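Local structure of fat acid-binding protein (Eubacterium ventriosum, 3NYI) at residues Asp234-Val240 with Gly286-Lys292; Tyr19-His23 with Ser266-Val270; Ala162-Val168 with Lys194-Lys200. The protein binds the long-chain fatty acid stearic acid and belongs to the DegV family, whose general role is probably lipid binding. One frame throughout, in Å; residues are numbered along the deposited sequence.

Interaction 1: residues Asp234-Val240 with Gly286-Lys292; sequences DNFIVSV and GLGVIRK. With STE (stearic acid), chain C.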
loop_
_atom_site.group_PDB
_atom_site.type_symbol
_atom_site.label_atom_id
_atom_site.label_comp_id
_atom_site.label_asym_id
_atom_site.label_seq_id
_atom_site.Cartn_x
_atom_site.Cartn_y
_atom_site.Cartn_z
ATOM N N ASP A 234 13.632 -16.788 5.818
ATOM C CA ASP A 234 13.648 -17.481 4.530
ATOM C C ASP A 234 12.244 -17.625 3.964
ATOM O O ASP A 234 12.071 -17.853 2.768
ATOM C CB ASP A 234 14.242 -18.883 4.674
ATOM C CG ASP A 234 15.717 -18.870 5.029
ATOM O OD1 ASP A 234 16.418 -17.900 4.665
ATOM O OD2 ASP A 234 16.170 -19.850 5.664
ATOM N N ASN A 235 11.239 -17.517 4.827
ATOM C CA ASN A 235 9.870 -17.743 4.397
ATOM C C ASN A 235 9.130 -16.477 3.975
ATOM O O ASN A 235 7.936 -16.537 3.721
ATOM C CB ASN A 235 9.086 -18.516 5.456
ATOM C CG ASN A 235 9.584 -19.961 5.612
ATOM O OD1 ASN A 235 10.234 -20.521 4.713
ATOM N ND2 ASN A 235 9.277 -20.566 6.745
ATOM N N PHE A 236 9.849 -15.361 3.887
ATOM C CA PHE A 236 9.240 -14.059 3.532
ATOM C C PHE A 236 9.755 -13.464 2.223
ATOM O O PHE A 236 10.901 -13.691 1.833
ATOM C CB PHE A 236 9.475 -13.033 4.650
ATOM C CG PHE A 236 8.630 -13.262 5.859
ATOM C CD1 PHE A 236 7.492 -12.509 6.076
ATOM C CD2 PHE A 236 8.972 -14.253 6.781
ATOM C CE1 PHE A 236 6.688 -12.736 7.197
ATOM C CE2 PHE A 236 8.184 -14.474 7.908
ATOM C CZ PHE A 236 7.043 -13.732 8.109
ATOM N N ILE A 237 8.881 -12.714 1.556
ATOM C CA ILE A 237 9.242 -11.822 0.457
ATOM C C ILE A 237 9.500 -10.435 1.041
ATOM O O ILE A 237 8.777 -9.997 1.919
ATOM C CB ILE A 237 8.057 -11.695 -0.531
ATOM C CG1 ILE A 237 7.770 -13.048 -1.184
ATOM C CG2 ILE A 237 8.333 -10.611 -1.582
ATOM C CD1 ILE A 237 8.958 -13.613 -1.965
ATOM N N VAL A 238 10.523 -9.736 0.564
ATOM C CA VAL A 238 10.834 -8.416 1.101
ATOM C C VAL A 238 10.959 -7.389 -0.036
ATOM O O VAL A 238 11.629 -7.649 -1.040
ATOM C CB VAL A 238 12.129 -8.451 1.931
ATOM C CG1 VAL A 238 12.399 -7.109 2.561
ATOM C CG2 VAL A 238 12.048 -9.536 2.999
ATOM N N SER A 239 10.273 -6.254 0.096
ATOM C CA SER A 239 10.384 -5.168 -0.892
ATOM C C SER A 239 10.493 -3.822 -0.197
ATOM O O SER A 239 10.127 -3.693 0.976
ATOM C CB SER A 239 9.194 -5.143 -1.854
ATOM O OG SER A 239 9.160 -6.310 -2.662
ATOM N N VAL A 240 10.982 -2.820 -0.928
ATOM C CA VAL A 240 11.211 -1.487 -0.369
ATOM C C VAL A 240 10.279 -0.443 -0.999
ATOM O O VAL A 240 9.921 -0.549 -2.180
ATOM C CB VAL A 240 12.700 -1.047 -0.552
ATOM C CG1 VAL A 240 12.850 0.453 -0.412
ATOM C CG2 VAL A 240 13.618 -1.785 0.447
ATOM N N GLY A 286 10.938 2.909 3.765
ATOM C CA GLY A 286 10.756 1.715 4.568
ATOM C C GLY A 286 10.706 0.465 3.737
ATOM O O GLY A 286 11.050 0.476 2.556
ATOM N N LEU A 287 10.295 -0.624 4.372
ATOM C CA LEU A 287 10.230 -1.906 3.698
ATOM C C LEU A 287 8.976 -2.634 4.136
ATOM O O LEU A 287 8.447 -2.386 5.221
ATOM C CB LEU A 287 11.482 -2.755 3.995
ATOM C CG LEU A 287 11.666 -3.258 5.427
ATOM C CD1 LEU A 287 12.431 -4.570 5.437
ATOM C CD2 LEU A 287 12.393 -2.218 6.266
ATOM N N GLY A 288 8.483 -3.500 3.256
ATOM C CA GLY A 288 7.349 -4.355 3.544
ATOM C C GLY A 288 7.752 -5.809 3.397
ATOM O O GLY A 288 8.661 -6.150 2.624
ATOM N N VAL A 289 7.096 -6.675 4.155
ATOM C CA VAL A 289 7.380 -8.099 4.057
ATOM C C VAL A 289 6.065 -8.844 4.075
ATOM O O VAL A 289 5.061 -8.341 4.588
ATOM C CB VAL A 289 8.278 -8.607 5.223
ATOM C CG1 VAL A 289 9.488 -7.705 5.373
ATOM C CG2 VAL A 289 7.471 -8.679 6.535
ATOM N N ILE A 290 6.065 -10.040 3.512
ATOM C CA ILE A 290 4.891 -10.897 3.577
ATOM C C ILE A 290 5.344 -12.333 3.441
ATOM O O ILE A 290 6.390 -12.598 2.839
ATOM C CB ILE A 290 3.862 -10.553 2.457
ATOM C CG1 ILE A 290 2.473 -11.117 2.788
ATOM C CG2 ILE A 290 4.351 -11.080 1.115
ATOM C CD1 ILE A 290 1.317 -10.555 1.878
ATOM N N ARG A 291 4.565 -13.264 3.989
ATOM C CA ARG A 291 4.919 -14.680 3.911
ATOM C C ARG A 291 4.769 -15.159 2.476
ATOM O O ARG A 291 3.871 -14.718 1.768
ATOM C CB ARG A 291 4.010 -15.538 4.803
ATOM C CG ARG A 291 4.424 -15.628 6.256
ATOM C CD ARG A 291 5.676 -16.459 6.408
ATOM N NE ARG A 291 5.436 -17.865 6.110
ATOM C CZ ARG A 291 5.141 -18.784 7.026
ATOM N NH1 ARG A 291 5.028 -18.447 8.307
ATOM N NH2 ARG A 291 4.947 -20.038 6.656
ATOM N N LYS A 292 5.648 -16.063 2.048
ATOM C CA LYS A 292 5.449 -16.734 0.761
ATOM C C LYS A 292 4.321 -17.744 0.913
ATOM O O LYS A 292 4.377 -18.608 1.789
ATOM C CB LYS A 292 6.716 -17.464 0.309
ATOM C CG LYS A 292 7.966 -16.624 0.279
ATOM C CD LYS A 292 9.178 -17.572 0.360
ATOM C CE LYS A 292 10.474 -16.885 -0.001
ATOM N NZ LYS A 292 11.584 -17.882 -0.057
HETATM C C1 STE C . -9.020 8.348 1.365
HETATM O O1 STE C . -9.970 7.637 1.492
HETATM O O2 STE C . -9.167 9.534 1.399
HETATM C C2 STE C . -7.601 7.736 1.391
HETATM C C3 STE C . -6.970 7.880 2.799
HETATM C C4 STE C . -5.509 7.365 2.781
HETATM C C5 STE C . -4.936 7.263 4.213
HETATM C C6 STE C . -3.461 6.802 4.157
HETATM C C7 STE C . -2.825 6.788 5.571
HETATM C C8 STE C . -1.408 6.169 5.463
HETATM C C9 STE C . -0.701 6.146 6.837
HETATM C C10 STE C . 0.741 5.602 6.648
HETATM C C11 STE C . 0.671 4.083 6.481
HETATM C C12 STE C . 1.435 3.513 5.262
HETATM C C13 STE C . 2.591 4.388 4.751
HETATM C C14 STE C . 3.800 3.439 4.531
HETATM C C15 STE C . 4.883 4.108 3.654
HETATM C C16 STE C . 6.192 3.289 3.779
HETATM C C17 STE C . 6.194 2.146 2.742
HETATM C C18 STE C . 7.559 1.419 2.724
#

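Interaction 2: residues Tyr19-His23 with Ser266-Val270; sequences YLEKH and SETNV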
loop_
_atom_site.group_PDB
_atom_site.type_symbol
_atom_site.label_atom_id
_atom_site.label_comp_id
_atom_site.label_asym_id
_atom_site.label_seq_id
_atom_site.Cartn_x
_atom_site.Cartn_y
_atom_site.Cartn_z
ATOM N N TYR A 19 4.483 -3.722 -13.806
ATOM C CA TYR A 19 3.854 -4.850 -13.139
ATOM C C TYR A 19 2.414 -4.980 -13.612
ATOM O O TYR A 19 1.936 -6.083 -13.877
ATOM C CB TYR A 19 3.883 -4.671 -11.621
ATOM C CG TYR A 19 3.364 -5.879 -10.879
ATOM C CD1 TYR A 19 4.240 -6.781 -10.279
ATOM C CD2 TYR A 19 2.000 -6.137 -10.807
ATOM C CE1 TYR A 19 3.768 -7.891 -9.599
ATOM C CE2 TYR A 19 1.518 -7.249 -10.142
ATOM C CZ TYR A 19 2.400 -8.122 -9.544
ATOM O OH TYR A 19 1.907 -9.221 -8.884
ATOM N N LEU A 20 1.731 -3.842 -13.719
ATOM C CA LEU A 20 0.328 -3.825 -14.118
ATOM C C LEU A 20 0.140 -4.439 -15.505
ATOM O O LEU A 20 -0.766 -5.241 -15.718
ATOM C CB LEU A 20 -0.230 -2.398 -14.088
ATOM C CG LEU A 20 -0.192 -1.728 -12.712
ATOM C CD1 LEU A 20 -0.700 -0.304 -12.815
ATOM C CD2 LEU A 20 -1.016 -2.520 -11.708
ATOM N N GLU A 21 0.996 -4.056 -16.443
ATOM C CA GLU A 21 0.915 -4.600 -17.792
ATOM C C GLU A 21 1.261 -6.086 -17.809
ATOM O O GLU A 21 0.544 -6.896 -18.400
ATOM C CB GLU A 21 1.825 -3.830 -18.748
ATOM C CG GLU A 21 1.797 -4.373 -20.170
ATOM C CD GLU A 21 2.467 -3.452 -21.169
ATOM O OE1 GLU A 21 3.694 -3.581 -21.364
ATOM O OE2 GLU A 21 1.765 -2.602 -21.759
ATOM N N LYS A 22 2.351 -6.442 -17.146
ATOM C CA LYS A 22 2.812 -7.823 -17.126
ATOM C C LYS A 22 1.778 -8.793 -16.576
ATOM O O LYS A 22 1.566 -9.862 -17.146
ATOM C CB LYS A 22 4.090 -7.943 -16.315
ATOM C CG LYS A 22 4.657 -9.345 -16.273
ATOM C CD LYS A 22 6.002 -9.328 -15.598
ATOM C CE LYS A 22 6.621 -10.711 -15.538
ATOM N NZ LYS A 22 7.785 -10.682 -14.616
ATOM N N HIS A 23 1.121 -8.413 -15.480
ATOM C CA HIS A 23 0.217 -9.326 -14.784
ATOM C C HIS A 23 -1.271 -9.006 -14.945
ATOM O O HIS A 23 -2.109 -9.581 -14.250
ATOM C CB HIS A 23 0.569 -9.378 -13.301
ATOM C CG HIS A 23 1.961 -9.858 -13.028
ATOM N ND1 HIS A 23 2.336 -11.169 -13.191
ATOM C CD2 HIS A 23 3.058 -9.197 -12.589
ATOM C CE1 HIS A 23 3.614 -11.305 -12.867
ATOM N NE2 HIS A 23 4.071 -10.123 -12.495
ATOM N N SER A 266 12.225 -7.381 -6.474
ATOM C CA SER A 266 12.199 -6.051 -7.065
ATOM C C SER A 266 10.884 -5.723 -7.754
ATOM O O SER A 266 10.539 -4.550 -7.910
ATOM C CB SER A 266 13.379 -5.873 -8.029
ATOM O OG SER A 266 13.374 -6.893 -9.004
ATOM N N GLU A 267 10.147 -6.749 -8.168
ATOM C CA GLU A 267 8.875 -6.514 -8.843
ATOM C C GLU A 267 7.918 -5.707 -7.973
ATOM O O GLU A 267 7.114 -4.922 -8.483
ATOM C CB GLU A 267 8.208 -7.831 -9.249
ATOM C CG GLU A 267 8.563 -8.320 -10.638
ATOM C CD GLU A 267 7.493 -9.244 -11.212
ATOM O OE1 GLU A 267 6.954 -8.925 -12.293
ATOM O OE2 GLU A 267 7.181 -10.278 -10.576
ATOM N N THR A 268 8.015 -5.902 -6.660
ATOM C CA THR A 268 7.094 -5.255 -5.719
ATOM C C THR A 268 7.719 -4.134 -4.889
ATOM O O THR A 268 7.115 -3.659 -3.931
ATOM C CB THR A 268 6.393 -6.276 -4.801
ATOM O OG1 THR A 268 7.338 -7.268 -4.365
ATOM C CG2 THR A 268 5.252 -6.970 -5.570
ATOM N N ASN A 269 8.925 -3.710 -5.251
ATOM C CA ASN A 269 9.439 -2.445 -4.750
ATOM C C ASN A 269 8.480 -1.373 -5.266
ATOM O O ASN A 269 7.943 -1.511 -6.355
ATOM C CB ASN A 269 10.842 -2.158 -5.304
ATOM C CG ASN A 269 11.915 -3.010 -4.651
ATOM O OD1 ASN A 269 11.669 -3.650 -3.627
ATOM N ND2 ASN A 269 13.114 -3.019 -5.240
ATOM N N VAL A 270 8.254 -0.319 -4.499
ATOM C CA VAL A 270 7.343 0.724 -4.974
ATOM C C VAL A 270 7.884 2.126 -4.778
ATOM O O VAL A 270 8.577 2.413 -3.801
ATOM C CB VAL A 270 5.968 0.640 -4.286
ATOM C CG1 VAL A 270 5.254 -0.658 -4.669
ATOM C CG2 VAL A 270 6.109 0.788 -2.755
#

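Interaction 3: residues Ala162-Val168 with Lys194-Lys200; sequences ARIFFTV and KPVIIMK. With STE (stearic acid), chain C.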
loop_
_atom_site.group_PDB
_atom_site.type_symbol
_atom_site.label_atom_id
_atom_site.label_comp_id
_atom_site.label_asym_id
_atom_site.label_seq_id
_atom_site.Cartn_x
_atom_site.Cartn_y
_atom_site.Cartn_z
ATOM N N ALA A 162 1.769 -9.880 6.929
ATOM C CA ALA A 162 2.312 -8.689 6.302
ATOM C C ALA A 162 2.740 -7.636 7.316
ATOM O O ALA A 162 2.055 -7.416 8.323
ATOM C CB ALA A 162 1.263 -8.066 5.287
ATOM N N ARG A 163 3.856 -6.961 7.046
ATOM C CA ARG A 163 4.289 -5.832 7.881
ATOM C C ARG A 163 4.883 -4.734 7.017
ATOM O O ARG A 163 5.581 -5.022 6.046
ATOM C CB ARG A 163 5.396 -6.242 8.859
ATOM C CG ARG A 163 5.025 -7.257 9.933
ATOM C CD ARG A 163 4.022 -6.656 10.921
ATOM N NE ARG A 163 3.792 -7.578 12.033
ATOM C CZ ARG A 163 2.937 -8.584 12.002
ATOM N NH1 ARG A 163 2.205 -8.801 10.911
ATOM N NH2 ARG A 163 2.810 -9.375 13.063
ATOM N N ILE A 164 4.663 -3.478 7.399
ATOM C CA ILE A 164 5.496 -2.405 6.880
ATOM C C ILE A 164 6.290 -1.840 8.033
ATOM O O ILE A 164 5.739 -1.592 9.106
ATOM C CB ILE A 164 4.687 -1.216 6.262
ATOM C CG1 ILE A 164 3.647 -1.703 5.262
ATOM C CG2 ILE A 164 5.663 -0.239 5.589
ATOM C CD1 ILE A 164 2.801 -0.555 4.631
ATOM N N PHE A 165 7.577 -1.616 7.805
ATOM C CA PHE A 165 8.436 -0.959 8.774
ATOM C C PHE A 165 8.975 0.294 8.110
ATOM O O PHE A 165 9.610 0.213 7.066
ATOM C CB PHE A 165 9.601 -1.890 9.145
ATOM C CG PHE A 165 9.157 -3.203 9.709
ATOM C CD1 PHE A 165 8.708 -3.282 11.018
ATOM C CD2 PHE A 165 9.158 -4.357 8.927
ATOM C CE1 PHE A 165 8.274 -4.502 11.557
ATOM C CE2 PHE A 165 8.731 -5.572 9.454
ATOM C CZ PHE A 165 8.286 -5.640 10.776
ATOM N N PHE A 166 8.715 1.456 8.688
ATOM C CA PHE A 166 9.058 2.684 7.972
ATOM C C PHE A 166 9.224 3.885 8.860
ATOM O O PHE A 166 8.914 3.840 10.059
ATOM C CB PHE A 166 8.043 2.978 6.857
ATOM C CG PHE A 166 6.657 3.352 7.340
ATOM C CD1 PHE A 166 6.198 4.664 7.206
ATOM C CD2 PHE A 166 5.796 2.393 7.872
ATOM C CE1 PHE A 166 4.912 5.032 7.614
ATOM C CE2 PHE A 166 4.500 2.751 8.284
ATOM C CZ PHE A 166 4.055 4.075 8.142
ATOM N N THR A 167 9.726 4.962 8.261
ATOM C CA THR A 167 9.802 6.233 8.954
ATOM C C THR A 167 9.332 7.351 8.021
ATOM O O THR A 167 9.140 7.128 6.827
ATOM C CB THR A 167 11.225 6.491 9.496
ATOM O OG1 THR A 167 11.197 7.588 10.418
ATOM C CG2 THR A 167 12.212 6.776 8.358
ATOM N N VAL A 168 9.105 8.535 8.580
ATOM C CA VAL A 168 8.632 9.683 7.803
ATOM C C VAL A 168 9.383 10.939 8.247
ATOM O O VAL A 168 10.149 10.885 9.196
ATOM C CB VAL A 168 7.130 9.883 7.989
ATOM C CG1 VAL A 168 6.365 8.671 7.413
ATOM C CG2 VAL A 168 6.798 10.084 9.476
ATOM N N LYS A 194 10.902 12.016 15.217
ATOM C CA LYS A 194 10.164 11.285 14.192
ATOM C C LYS A 194 9.966 9.855 14.664
ATOM O O LYS A 194 10.789 9.314 15.416
ATOM C CB LYS A 194 10.887 11.288 12.837
ATOM C CG LYS A 194 11.127 12.676 12.230
ATOM C CD LYS A 194 12.415 13.264 12.780
ATOM C CE LYS A 194 12.800 14.563 12.092
ATOM N NZ LYS A 194 14.043 15.116 12.702
ATOM N N PRO A 195 8.861 9.243 14.237
ATOM C CA PRO A 195 8.526 7.867 14.617
ATOM C C PRO A 195 9.128 6.822 13.695
ATOM O O PRO A 195 9.353 7.068 12.508
ATOM C CB PRO A 195 7.006 7.841 14.473
ATOM C CG PRO A 195 6.742 8.804 13.316
ATOM C CD PRO A 195 7.768 9.909 13.501
ATOM N N VAL A 196 9.423 5.658 14.268
ATOM C CA VAL A 196 9.565 4.456 13.475
ATOM C C VAL A 196 8.187 3.831 13.594
ATOM O O VAL A 196 7.671 3.661 14.703
ATOM C CB VAL A 196 10.591 3.489 14.077
ATOM C CG1 VAL A 196 10.574 2.164 13.315
ATOM C CG2 VAL A 196 11.990 4.109 14.074
ATOM N N ILE A 197 7.586 3.500 12.460
ATOM C CA ILE A 197 6.194 3.079 12.445
ATOM C C ILE A 197 6.075 1.655 11.926
ATOM O O ILE A 197 6.809 1.247 11.031
ATOM C CB ILE A 197 5.340 4.034 11.545
ATOM C CG1 ILE A 197 5.488 5.487 12.017
ATOM C CG2 ILE A 197 3.850 3.601 11.514
ATOM C CD1 ILE A 197 4.820 6.506 11.082
ATOM N N ILE A 198 5.129 0.903 12.479
ATOM C CA ILE A 198 4.864 -0.439 12.013
ATOM C C ILE A 198 3.424 -0.525 11.570
ATOM O O ILE A 198 2.532 -0.147 12.323
ATOM C CB ILE A 198 5.064 -1.492 13.142
ATOM C CG1 ILE A 198 6.486 -1.436 13.688
ATOM C CG2 ILE A 198 4.718 -2.884 12.616
ATOM C CD1 ILE A 198 6.729 -2.352 14.896
HETATM N N MSE A 199 3.196 -1.029 10.362
HETATM C CA MSE A 199 1.837 -1.341 9.941
HETATM C C MSE A 199 1.585 -2.826 10.088
HETATM O O MSE A 199 2.308 -3.653 9.525
HETATM C CB MSE A 199 1.563 -0.922 8.492
HETATM C CG MSE A 199 0.131 -1.226 8.093
HETATM SE SE MSE A 199 -0.396 -0.569 6.323
HETATM C CE MSE A 199 -2.328 -0.891 6.539
ATOM N N LYS A 200 0.559 -3.172 10.854
ATOM C CA LYS A 200 0.204 -4.568 10.994
ATOM C C LYS A 200 -1.242 -4.661 11.385
ATOM O O LYS A 200 -1.786 -3.752 12.041
ATOM C CB LYS A 200 1.088 -5.255 12.042
ATOM C CG LYS A 200 0.659 -5.039 13.482
ATOM C CD LYS A 200 1.554 -5.886 14.425
ATOM C CE LYS A 200 1.162 -5.716 15.887
ATOM N NZ LYS A 200 2.016 -6.561 16.803
HETATM C C1 STE C . -9.020 8.348 1.365
HETATM O O1 STE C . -9.970 7.637 1.492
HETATM O O2 STE C . -9.167 9.534 1.399
HETATM C C2 STE C . -7.601 7.736 1.391
HETATM C C3 STE C . -6.970 7.880 2.799
HETATM C C4 STE C . -5.509 7.365 2.781
HETATM C C5 STE C . -4.936 7.263 4.213
HETATM C C6 STE C . -3.461 6.802 4.157
HETATM C C7 STE C . -2.825 6.788 5.571
HETATM C C8 STE C . -1.408 6.169 5.463
HETATM C C9 STE C . -0.701 6.146 6.837
HETATM C C10 STE C . 0.741 5.602 6.648
HETATM C C11 STE C . 0.671 4.083 6.481
HETATM C C12 STE C . 1.435 3.513 5.262
HETATM C C13 STE C . 2.591 4.388 4.751
HETATM C C14 STE C . 3.800 3.439 4.531
HETATM C C15 STE C . 4.883 4.108 3.654
HETATM C C16 STE C . 6.192 3.289 3.779
HETATM C C17 STE C . 6.194 2.146 2.742
HETATM C C18 STE C . 7.559 1.419 2.724
#

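Interaction 1: residues Asp234-Val240 with Gly286-Lys292
In the mixed beta-sheet of the DegV fold that meets the tail of the bound stearic acid, strands 236-240 and 286-291 run antiparallel, Ile-237 pairing with Ile-290 and Ser-239 with Gly-288 as hydrogen-bonded pairs. Ile-237 N reaches Ile-290 O at 2.8 Å, and Ser-239 N reaches Gly-288 O at 3.0 Å; both bonds are returned. Beta-branched and leucine side chains fill the non-hydrogen-bonded pairs Val-238 with Val-289 and Val-240 with Leu-287. Val-238 and Val-289 lie side by side, while Val-238 CG1 meets Leu-287 CD1 at 3.8 Å; helices 213-231 and 246-260 cover this face, and helix 128-143 the face bearing Ile-237 and Ser-239. Ser-239 OG is buried but hydrogen-bonded to Thr-268 OG1 and Asp-265 O.

At the far end a bend in Arg-291 at chi2 (-71°) swings CD over one face of the Phe-236 ring, offset toward the rim and 3.7 Å from the centroid, in a CH-pi contact; chi3 (-69°) then turns NE past Asn-235 CB to bond Thr-295 OG1. Lys-292 suits its place by length: its N donates to Asn-235 O (2.9 Å), its extended chain crosses Ile-237, and NZ donates to Asp-234 O at 2.9 Å, nearly in line with the C=O bond. With an alanine here, the Asp-234 carbonyl would probably lose its ammonium partner and Ile-237 CG1 and CD1 the methylenes that lie across them. At the other end of the strand glycine fits for want of space, since a CB on Gly-286 would press on ligand C18, already 3.4 Å from Gly-286 C.

Interaction 2: residues Tyr19-His23 with Ser266-Val270
Two side chains of helix 17-23 that can carry positive charge, Lys-22 and His-23, share a single carboxylate oxygen, Glu-267 OE1. Lys-22 NZ forms a salt bridge to it at 3.0 Å, coming from well above the carboxylate plane. His-23 NE2 donates to the same oxygen at 3.1 Å from the other face of that plane, on the syn side and closer to it, with OE1 near the plane of the imidazole. A glutamate is long enough to span the gap from its short 3-10 turn. Because His-23 ND1 is hydrogen-bonded to Glu-143, the ring lies between two acids, which would be expected to favour its protonated form.

The van der Waals contacts are lighter. The Tyr-19 ring turns toward the loop because chi1 (-174°) places CG opposite the backbone N; CD1 lies 3.9 Å from Glu-267 O, and CE1 a distant, apolar 4.4 Å from Thr-268 CG2. Within the helix, His-23 CD2 sits 3.2 Å above the plane of the Tyr-19 ring.

Helix 128-143 backs both segments: Val-139 touches Tyr-19 and His-23, Leu-133 touches Thr-268, and Asp-136 bonds Tyr-19 OH, joining helix 17-23 to the loop that leads into strand 270-271.

Interaction 3: residues Ala162-Val168 with Lys194-Lys200
The Phe-166 ring is sandwiched between protein and lipid. Stearic acid C14 lies over the centre of one face, 3.5 Å above the plane, and on the opposite face Ile-197 CB makes a CH-pi contact 3.8 Å from the centroid, while Ile-197 CG2 comes within 3.4 Å of Phe-166 CE2. The ring reaches this slot because CG stands between the backbone N and the carbonyl carbon (chi1 68°). A second flat group, the Arg-163 guanidinium, has Lys-200 CD 3.5 Å above one face, offset toward the rim, and Arg-163 CD packs on Lys-200 CB; NH1 donates to Ala-162 O and also to Ala-160 O, so carbonyls fix the group where the preceding helix gives way to the strand.

Ile-164 and Met-199, the latter a selenomethionine, lie side by side, CD1 meeting SE at 3.6 Å, and Ile-164 CG2 touches stearic acid C17 at 3.8 Å. Phe-165 and Ile-198 lie alongside one another on the other face, where Phe-165 also packs on helix 213-231. Backbone bonds join Ile-164 to Met-199 and Phe-166 to Ile-197 in both directions. Thr-167 adds a side-chain bond, OG1 to Pro-195 O at 2.8 Å, the hydroxyl giving that carbonyl a donor, with chi1 (-167°) setting OG1 opposite the backbone N.

This is an antiparallel strand pair whose apolar face, built of Ile-164 and Phe-166, forms a wall of the fatty-acid site in this DegV-family protein; the lipid is also hydrogen-bonded to Ser-97 OG and Thr-65 OG1.

In the fold
From the N terminus, helix 17-23 opens interaction 2, which stays unclosed through most of the chain. Interaction 3 opens and closes within that span, joining 162-168 to 194-200 across a loop of 25 residues. Then 234-240 opens interaction 1; 266-270 closes interaction 2 before 286-292 closes interaction 1, so these two cross. Strand 285-291 lies between 163-167 and 236-242, which puts interactions 1 and 3 in one sheet, both touching the ligand's tail end, with Leu-287 O bonded to Phe-165 N. Interaction 2 meets interaction 1 through Val-240 O and Val-270 N, linking the N-terminal helix to that sheet's edge; interactions 2 and 3 do not touch.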